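Local coordinates for protein transcriptional regulator, LysR family (Vibrio cholerae, PDB 3SZP) that activates virulence genes of Vibrio cholerae in response to oxygen and pH, probably by binding regulatory DNA as a LysR-type winged helix-turn-helix factor, at residues Ser218-Val223 / Asp238-Glu243; Arg104-Met109 / Val140-Gly145; Lys196-Asn201 / Thr206-Asp211. One frame throughout, in Å; residues are numbered along the deposited sequence.

Overall arrangement
All three contacts lie in the LysR substrate-binding region, but their chemistry differs with their place. Contact 2 is the buried one: helix 102-116 laid on strand 140-144 of the main sheet, joined by two methionines and a phenylalanine. Contact 1, about 15 Å away between centres, is a partly buried, methionine-based touch between the start of helix 220-228 and the 3-10 turn before helix 242-246; the two meet where V239 CG2 packs on M105 CG at 4.0 Å. Contact 3 joins only its own two strands, a hairpin farther from the chain centre, held by paired backbone hydrogen bonds, with one face against the protein body and several exposed side chains on the other.

Contact 1 (Ser218-Val223 / Asp238-Glu243); sequences SALNVV and DVMLRE
M240 reaches across to L220 with its sulfur: SD rests 4.0 Å from L220 CB, beside the root of the leucine and not against its branches. The methionine leaves its backbone with CG next to the backbone N and opposite the carbonyl carbon (chi1 -78°), then runs fully extended through chi2, which carries SD across to the helix start. A bend at chi3 (134°) turns the methyl past the leucine toward the next residue, where M240 CE comes to 4.5 Å from N221 N. The side chain of L220 packs on M236, P237 and L194. The two segments lie on either side of strand 233-237 in sequence: strand 215-217, helix 220-228 and strand 233-237 make a beta-alpha-beta crossover with strand 188-191 between the two strands in the sheet, part of the alpha/beta regulatory fold that LysR proteins share with periplasmic binding proteins. At the start of the helix, N100 OD1 accepts a hydrogen bond from L220 N, and the side chain of M240 touches N100 as well. N221 turns its amide away from the methionine; with chi1 62° its OD1 curls back to V222 N, a weak bond at 2.9 Å. L241 N bonds D238 O at 2.8 Å across the 3-10 turn that carries M240, and L241 stands at the N-cap position of helix 242-246. Just before the helix start at L220, S218 OG bonds M126 N of the second subunit.

Contact 2 (Arg104-Met109 / Val140-Gly145); sequences RMMMPM and VIFRVG
F142, bonded through its backbone to S96 of strand 91-98, offers its ring to M106 and M109. M106 makes a Met-aromatic contact: its SD lies 4.0 Å from F142 CD2 and 4.6 Å from the ring centroid, 37° off the ring normal, an oblique approach. The two side chains slide past each other in opposite directions. Bends at chi2 and chi3 of M106 bring the sulfur in beside the root of the ring, near CG and CD2 and with F142 CB at 4.1 Å. M109, a helical turn on, reaches out with CG opposite its backbone N (chi1 -178°) and adds apolar packing: its CE comes to 4.3 Å from F142 CE2, farther out along the ring from CB, also obliquely. The helix carries a wider pi-type turn at 104-106 and is kinked around P108. R143 points away from it; its NH2 makes weak bonds to G145 O and P146 O. The ring of F110 also meets that of F142. Strand 140-144 runs between strands 91-98 and 262-268, F142 packing on I95 and M266 of these neighbours, and F281 and V285 of helix 276-287 complete its surroundings.

Contact 3 (Lys196-Asn201 / Thr206-Asp211); sequences KWQLTN and TVVNSD
W197 and N209 form a hydrogen-bonded antiparallel pair, W197 N to N209 O at 2.8 Å and N209 N to W197 O at 2.7 Å. Two residues on from W197 and two back from N209, L199 and V207 repeat it: L199 N to V207 O is nearly straight (173°, 2.8 Å), and V207 N to L199 O measures 2.7 Å. In this beta hairpin the N-to-C directions of strands 197-200 and 206-209 differ by 167°, close to antiparallel. Beyond the pairing, N209 OD1 accepts from D211 N at 2.9 Å, an Asx turn with the donor well above the amide plane, and also takes a bond from K190 NZ. The face of Q198, V208, T200 and T206 is largely exposed. Bent at chi2 (79°), Q198 brings OE1 within 3.4 Å of V208 CG2; this buried oxygen has no polar partner in the model. The extended K196 chain passes V208 on its other methyl, CG1. T200 and T206 lie side by side, T200 OG1 at 3.5 Å from T206 CG2. On the opposite face, W197 NE1 bonds L194 O, its ring makes a cation-pi contact with K190, and W197 and L199 pack on L164 of strand 153-166; W197 and N209 also touch L188 of strand 188-191.

Contact 1 (Ser218-Val223 / Asp238-Glu243)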
loop_
_atom_site.group_PDB
_atom_site.type_symbol
_atom_site.label_atom_id
_atom_site.label_comp_id
_atom_site.label_asym_id
_atom_site.label_seq_id
_atom_site.Cartn_x
_atom_site.Cartn_y
_atom_site.Cartn_z
ATOM N N SER A 218 14.558 9.713 19.123
ATOM C CA SER A 218 13.622 8.922 19.899
ATOM C C SER A 218 14.281 8.288 21.123
ATOM O O SER A 218 13.620 7.570 21.865
ATOM C CB SER A 218 12.960 7.848 19.036
ATOM O OG SER A 218 13.930 7.060 18.384
ATOM N N ALA A 219 15.574 8.554 21.328
ATOM C CA ALA A 219 16.285 8.100 22.540
ATOM C C ALA A 219 17.407 9.071 22.935
ATOM O O ALA A 219 17.910 9.825 22.101
ATOM C CB ALA A 219 16.851 6.697 22.353
ATOM N N LEU A 220 17.796 9.045 24.202
ATOM C CA LEU A 220 18.706 10.062 24.727
ATOM C C LEU A 220 20.200 9.815 24.463
ATOM O O LEU A 220 20.980 10.772 24.390
ATOM C CB LEU A 220 18.427 10.331 26.216
ATOM C CG LEU A 220 17.168 11.190 26.434
ATOM C CD1 LEU A 220 16.679 11.138 27.867
ATOM C CD2 LEU A 220 17.388 12.633 26.002
ATOM N N ASN A 221 20.603 8.561 24.278
ATOM C CA ASN A 221 22.031 8.315 24.095
ATOM C C ASN A 221 22.632 8.978 22.853
ATOM O O ASN A 221 23.702 9.558 22.922
ATOM C CB ASN A 221 22.413 6.824 24.241
ATOM C CG ASN A 221 21.749 5.920 23.207
ATOM O OD1 ASN A 221 20.843 6.323 22.476
ATOM N ND2 ASN A 221 22.184 4.666 23.178
ATOM N N VAL A 222 21.936 8.932 21.729
ATOM C CA VAL A 222 22.450 9.560 20.511
ATOM C C VAL A 222 22.499 11.087 20.668
ATOM O O VAL A 222 23.307 11.754 20.052
ATOM C CB VAL A 222 21.613 9.167 19.242
ATOM C CG1 VAL A 222 21.772 7.669 18.926
ATOM C CG2 VAL A 222 20.147 9.540 19.422
ATOM N N VAL A 223 21.621 11.623 21.505
ATOM C CA VAL A 223 21.565 13.056 21.778
ATOM C C VAL A 223 22.762 13.545 22.626
ATOM O O VAL A 223 23.376 14.562 22.311
ATOM C CB VAL A 223 20.209 13.432 22.446
ATOM C CG1 VAL A 223 20.179 14.913 22.849
ATOM C CG2 VAL A 223 19.044 13.124 21.492
ATOM N N ASP A 238 21.086 13.168 34.997
ATOM C CA ASP A 238 22.406 13.213 35.638
ATOM C C ASP A 238 23.178 11.907 35.450
ATOM O O ASP A 238 24.343 11.918 35.071
ATOM C CB ASP A 238 22.279 13.507 37.151
ATOM N N VAL A 239 22.515 10.788 35.720
ATOM C CA VAL A 239 23.139 9.468 35.669
ATOM C C VAL A 239 23.785 9.132 34.315
ATOM O O VAL A 239 24.842 8.484 34.273
ATOM C CB VAL A 239 22.122 8.361 36.058
ATOM C CG1 VAL A 239 21.073 8.181 34.983
ATOM C CG2 VAL A 239 22.832 7.042 36.340
ATOM N N MET A 240 23.147 9.569 33.225
ATOM C CA MET A 240 23.648 9.325 31.873
ATOM C C MET A 240 24.855 10.218 31.571
ATOM O O MET A 240 25.422 10.136 30.488
ATOM C CB MET A 240 22.545 9.556 30.805
ATOM C CG MET A 240 21.502 8.420 30.632
ATOM S SD MET A 240 20.154 8.734 29.396
ATOM C CE MET A 240 20.137 7.172 28.504
ATOM N N LEU A 241 25.267 11.046 32.533
ATOM C CA LEU A 241 26.203 12.140 32.252
ATOM C C LEU A 241 27.426 12.292 33.150
ATOM O O LEU A 241 28.297 13.121 32.847
ATOM C CB LEU A 241 25.473 13.484 32.321
ATOM C CG LEU A 241 24.359 13.888 31.356
ATOM C CD1 LEU A 241 23.671 15.136 31.897
ATOM C CD2 LEU A 241 24.911 14.138 29.976
ATOM N N ARG A 242 27.513 11.562 34.258
ATOM C CA ARG A 242 28.586 11.874 35.203
ATOM C C ARG A 242 29.993 11.662 34.607
ATOM O O ARG A 242 30.914 12.448 34.870
ATOM C CB ARG A 242 28.388 11.205 36.590
ATOM C CG ARG A 242 28.408 9.661 36.644
ATOM C CD ARG A 242 28.771 9.152 38.071
ATOM N NE ARG A 242 28.393 7.752 38.284
ATOM C CZ ARG A 242 28.265 7.176 39.477
ATOM N NH1 ARG A 242 28.486 7.875 40.581
ATOM N NH2 ARG A 242 27.916 5.896 39.572
ATOM N N GLU A 243 30.138 10.629 33.777
ATOM C CA GLU A 243 31.400 10.368 33.075
ATOM C C GLU A 243 31.888 11.647 32.429
ATOM O O GLU A 243 33.005 12.104 32.681
ATOM C CB GLU A 243 31.225 9.289 31.995
ATOM C CG GLU A 243 32.545 8.886 31.312
ATOM C CD GLU A 243 32.374 7.878 30.172
ATOM O OE1 GLU A 243 31.278 7.290 30.038
ATOM O OE2 GLU A 243 33.351 7.670 29.410
#

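Contact 2 (Arg104-Met109 / Val140-Gly145)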
loop_
_atom_site.group_PDB
_atom_site.type_symbol
_atom_site.label_atom_id
_atom_site.label_comp_id
_atom_site.label_asym_id
_atom_site.label_seq_id
_atom_site.Cartn_x
_atom_site.Cartn_y
_atom_site.Cartn_z
ATOM N N ARG A 104 22.738 1.876 31.589
ATOM C CA ARG A 104 23.582 2.473 32.609
ATOM C C ARG A 104 23.050 2.215 34.015
ATOM O O ARG A 104 23.802 1.856 34.907
ATOM N N MET A 105 21.750 2.381 34.204
ATOM C CA MET A 105 21.176 2.314 35.536
ATOM C C MET A 105 20.853 0.904 36.015
ATOM O O MET A 105 21.019 0.610 37.191
ATOM C CB MET A 105 19.915 3.166 35.616
ATOM C CG MET A 105 19.961 4.227 36.685
ATOM S SD MET A 105 18.423 5.177 36.719
ATOM C CE MET A 105 17.239 3.838 36.745
ATOM N N MET A 106 20.391 0.029 35.126
ATOM C CA MET A 106 19.895 -1.268 35.592
ATOM C C MET A 106 20.742 -2.500 35.314
ATOM O O MET A 106 20.680 -3.470 36.061
ATOM C CB MET A 106 18.451 -1.494 35.165
ATOM C CG MET A 106 17.492 -1.057 36.258
ATOM S SD MET A 106 16.078 -0.219 35.591
ATOM C CE MET A 106 16.876 1.064 34.618
ATOM N N MET A 107 21.531 -2.452 34.249
ATOM C CA MET A 107 22.358 -3.603 33.863
ATOM C C MET A 107 23.369 -4.037 34.930
ATOM O O MET A 107 23.566 -5.232 35.127
ATOM C CB MET A 107 23.069 -3.366 32.530
ATOM C CG MET A 107 22.183 -3.540 31.312
ATOM S SD MET A 107 21.246 -5.077 31.289
ATOM C CE MET A 107 22.543 -6.319 31.453
ATOM N N PRO A 108 24.025 -3.076 35.608
ATOM C CA PRO A 108 24.909 -3.520 36.694
ATOM C C PRO A 108 24.156 -4.461 37.620
ATOM O O PRO A 108 24.653 -5.528 37.957
ATOM C CB PRO A 108 25.274 -2.208 37.410
ATOM C CG PRO A 108 25.298 -1.203 36.298
ATOM C CD PRO A 108 24.116 -1.621 35.388
ATOM N N MET A 109 22.941 -4.067 37.989
ATOM C CA MET A 109 22.115 -4.839 38.901
ATOM C C MET A 109 21.666 -6.164 38.267
ATOM O O MET A 109 21.719 -7.213 38.908
ATOM C CB MET A 109 20.909 -3.999 39.313
ATOM C CG MET A 109 19.982 -4.649 40.301
ATOM S SD MET A 109 18.789 -3.421 40.892
ATOM C CE MET A 109 17.844 -3.133 39.390
ATOM N N VAL A 140 8.287 -8.832 35.817
ATOM C CA VAL A 140 8.613 -7.569 36.449
ATOM C C VAL A 140 8.725 -6.485 35.391
ATOM O O VAL A 140 9.350 -6.674 34.344
ATOM C CB VAL A 140 9.950 -7.635 37.206
ATOM C CG1 VAL A 140 10.171 -6.348 37.982
ATOM C CG2 VAL A 140 9.987 -8.852 38.150
ATOM N N ILE A 141 8.111 -5.348 35.674
ATOM C CA ILE A 141 8.184 -4.194 34.798
ATOM C C ILE A 141 8.923 -3.071 35.528
ATOM O O ILE A 141 8.556 -2.697 36.644
ATOM C CB ILE A 141 6.767 -3.726 34.381
ATOM C CG1 ILE A 141 5.990 -4.871 33.737
ATOM C CG2 ILE A 141 6.840 -2.561 33.418
ATOM C CD1 ILE A 141 4.494 -4.575 33.529
ATOM N N PHE A 142 9.993 -2.572 34.920
ATOM C CA PHE A 142 10.632 -1.356 35.400
ATOM C C PHE A 142 10.165 -0.183 34.549
ATOM O O PHE A 142 10.205 -0.249 33.318
ATOM C CB PHE A 142 12.158 -1.470 35.344
ATOM C CG PHE A 142 12.716 -2.545 36.227
ATOM C CD1 PHE A 142 12.778 -3.859 35.792
ATOM C CD2 PHE A 142 13.169 -2.246 37.504
ATOM C CE1 PHE A 142 13.288 -4.853 36.630
ATOM C CE2 PHE A 142 13.689 -3.234 38.322
ATOM C CZ PHE A 142 13.743 -4.531 37.884
ATOM N N ARG A 143 9.715 0.881 35.202
ATOM C CA ARG A 143 9.257 2.056 34.478
ATOM C C ARG A 143 9.653 3.370 35.145
ATOM O O ARG A 143 10.030 3.405 36.313
ATOM C CB ARG A 143 7.736 2.004 34.265
ATOM C CG ARG A 143 7.325 1.661 32.820
ATOM C CD ARG A 143 5.859 1.959 32.590
ATOM N NE ARG A 143 5.434 2.921 33.598
ATOM C CZ ARG A 143 4.182 3.286 33.815
ATOM N NH1 ARG A 143 3.192 2.771 33.090
ATOM N NH2 ARG A 143 3.926 4.171 34.772
ATOM N N VAL A 144 9.582 4.446 34.373
ATOM C CA VAL A 144 9.740 5.788 34.894
ATOM C C VAL A 144 8.361 6.395 35.045
ATOM O O VAL A 144 7.514 6.226 34.160
ATOM C CB VAL A 144 10.519 6.661 33.931
ATOM C CG1 VAL A 144 10.560 8.088 34.446
ATOM C CG2 VAL A 144 11.915 6.096 33.728
ATOM N N GLY A 145 8.128 7.093 36.157
ATOM C CA GLY A 145 6.845 7.731 36.397
ATOM C C GLY A 145 5.856 6.759 37.015
ATOM O O GLY A 145 6.086 5.543 37.011
#

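Contact 3 (Lys196-Asn201 / Thr206-Asp211)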
loop_
_atom_site.group_PDB
_atom_site.type_symbol
_atom_site.label_atom_id
_atom_site.label_comp_id
_atom_site.label_asym_id
_atom_site.label_seq_id
_atom_site.Cartn_x
_atom_site.Cartn_y
_atom_site.Cartn_z
ATOM N N LYS A 196 9.722 18.420 25.740
ATOM C CA LYS A 196 9.132 19.652 26.241
ATOM C C LYS A 196 9.806 19.996 27.569
ATOM O O LYS A 196 9.541 19.365 28.584
ATOM C CB LYS A 196 7.625 19.466 26.443
ATOM C CG LYS A 196 6.845 20.725 26.761
ATOM C CD LYS A 196 5.350 20.398 26.945
ATOM C CE LYS A 196 4.464 21.648 26.837
ATOM N NZ LYS A 196 2.990 21.364 27.005
ATOM N N TRP A 197 10.693 20.986 27.554
ATOM C CA TRP A 197 11.475 21.288 28.743
ATOM C C TRP A 197 10.656 22.206 29.636
ATOM O O TRP A 197 10.151 23.249 29.202
ATOM C CB TRP A 197 12.809 21.936 28.381
ATOM C CG TRP A 197 13.737 21.072 27.534
ATOM C CD1 TRP A 197 13.524 19.783 27.115
ATOM C CD2 TRP A 197 15.010 21.463 26.996
ATOM N NE1 TRP A 197 14.597 19.345 26.366
ATOM C CE2 TRP A 197 15.517 20.360 26.274
ATOM C CE3 TRP A 197 15.772 22.641 27.059
ATOM C CZ2 TRP A 197 16.755 20.403 25.623
ATOM C CZ3 TRP A 197 16.993 22.681 26.412
ATOM C CH2 TRP A 197 17.473 21.571 25.703
ATOM N N GLN A 198 10.511 21.804 30.887
ATOM C CA GLN A 198 9.733 22.553 31.852
ATOM C C GLN A 198 10.665 22.868 33.027
ATOM O O GLN A 198 10.974 22.006 33.854
ATOM C CB GLN A 198 8.526 21.713 32.268
ATOM C CG GLN A 198 7.941 22.033 33.622
ATOM C CD GLN A 198 7.054 23.259 33.589
ATOM O OE1 GLN A 198 7.525 24.368 33.301
ATOM N NE2 GLN A 198 5.755 23.067 33.855
ATOM N N LEU A 199 11.136 24.113 33.075
ATOM C CA LEU A 199 12.226 24.460 33.964
ATOM C C LEU A 199 11.816 25.546 34.930
ATOM O O LEU A 199 11.152 26.508 34.548
ATOM C CB LEU A 199 13.428 24.920 33.158
ATOM C CG LEU A 199 13.905 23.979 32.058
ATOM C CD1 LEU A 199 14.777 24.725 31.054
ATOM C CD2 LEU A 199 14.640 22.801 32.666
ATOM N N THR A 200 12.238 25.394 36.180
ATOM C CA THR A 200 11.915 26.350 37.227
ATOM C C THR A 200 13.193 26.783 37.951
ATOM O O THR A 200 14.022 25.945 38.301
ATOM C CB THR A 200 10.937 25.720 38.233
ATOM O OG1 THR A 200 9.780 25.261 37.524
ATOM C CG2 THR A 200 10.512 26.730 39.307
ATOM N N ASN A 201 13.368 28.084 38.154
ATOM C CA ASN A 201 14.542 28.548 38.882
ATOM C C ASN A 201 14.212 28.721 40.354
ATOM O O ASN A 201 13.071 28.480 40.757
ATOM C CB ASN A 201 15.182 29.797 38.248
ATOM C CG ASN A 201 14.413 31.087 38.528
ATOM O OD1 ASN A 201 13.449 31.116 39.298
ATOM N ND2 ASN A 201 14.861 32.174 37.896
ATOM N N THR A 206 9.372 30.000 35.811
ATOM C CA THR A 206 9.325 28.760 35.077
ATOM C C THR A 206 9.285 29.038 33.603
ATOM O O THR A 206 8.557 29.911 33.146
ATOM C CB THR A 206 8.080 27.976 35.389
ATOM O OG1 THR A 206 7.006 28.557 34.646
ATOM C CG2 THR A 206 7.786 28.033 36.878
ATOM N N VAL A 207 10.051 28.255 32.862
ATOM C CA VAL A 207 10.095 28.388 31.427
ATOM C C VAL A 207 9.703 27.053 30.809
ATOM O O VAL A 207 10.127 25.994 31.279
ATOM C CB VAL A 207 11.493 28.840 30.973
ATOM C CG1 VAL A 207 11.667 28.660 29.489
ATOM C CG2 VAL A 207 11.707 30.294 31.349
ATOM N N VAL A 208 8.858 27.105 29.784
ATOM C CA VAL A 208 8.539 25.914 29.012
ATOM C C VAL A 208 9.128 26.064 27.618
ATOM O O VAL A 208 8.808 27.015 26.899
ATOM C CB VAL A 208 7.028 25.685 28.903
ATOM C CG1 VAL A 208 6.734 24.566 27.905
ATOM C CG2 VAL A 208 6.440 25.343 30.274
ATOM N N ASN A 209 10.023 25.154 27.250
ATOM C CA ASN A 209 10.603 25.183 25.917
ATOM C C ASN A 209 10.148 23.978 25.110
ATOM O O ASN A 209 10.470 22.817 25.428
ATOM C CB ASN A 209 12.135 25.244 25.954
ATOM C CG ASN A 209 12.739 25.422 24.565
ATOM O OD1 ASN A 209 12.645 24.530 23.717
ATOM N ND2 ASN A 209 13.359 26.574 24.327
ATOM N N SER A 210 9.399 24.261 24.053
ATOM C CA SER A 210 8.980 23.218 23.150
ATOM C C SER A 210 9.505 23.466 21.733
ATOM O O SER A 210 8.865 23.070 20.774
ATOM C CB SER A 210 7.457 23.097 23.168
ATOM O OG SER A 210 6.851 24.314 22.787
ATOM N N ASP A 211 10.661 24.124 21.600
ATOM C CA ASP A 211 11.330 24.222 20.303
ATOM C C ASP A 211 11.614 22.815 19.819
ATOM O O ASP A 211 11.919 21.927 20.630
ATOM C CB ASP A 211 12.665 24.960 20.392
ATOM C CG ASP A 211 12.538 26.348 20.959
ATOM O OD1 ASP A 211 11.414 26.876 20.981
ATOM O OD2 ASP A 211 13.572 26.913 21.382
#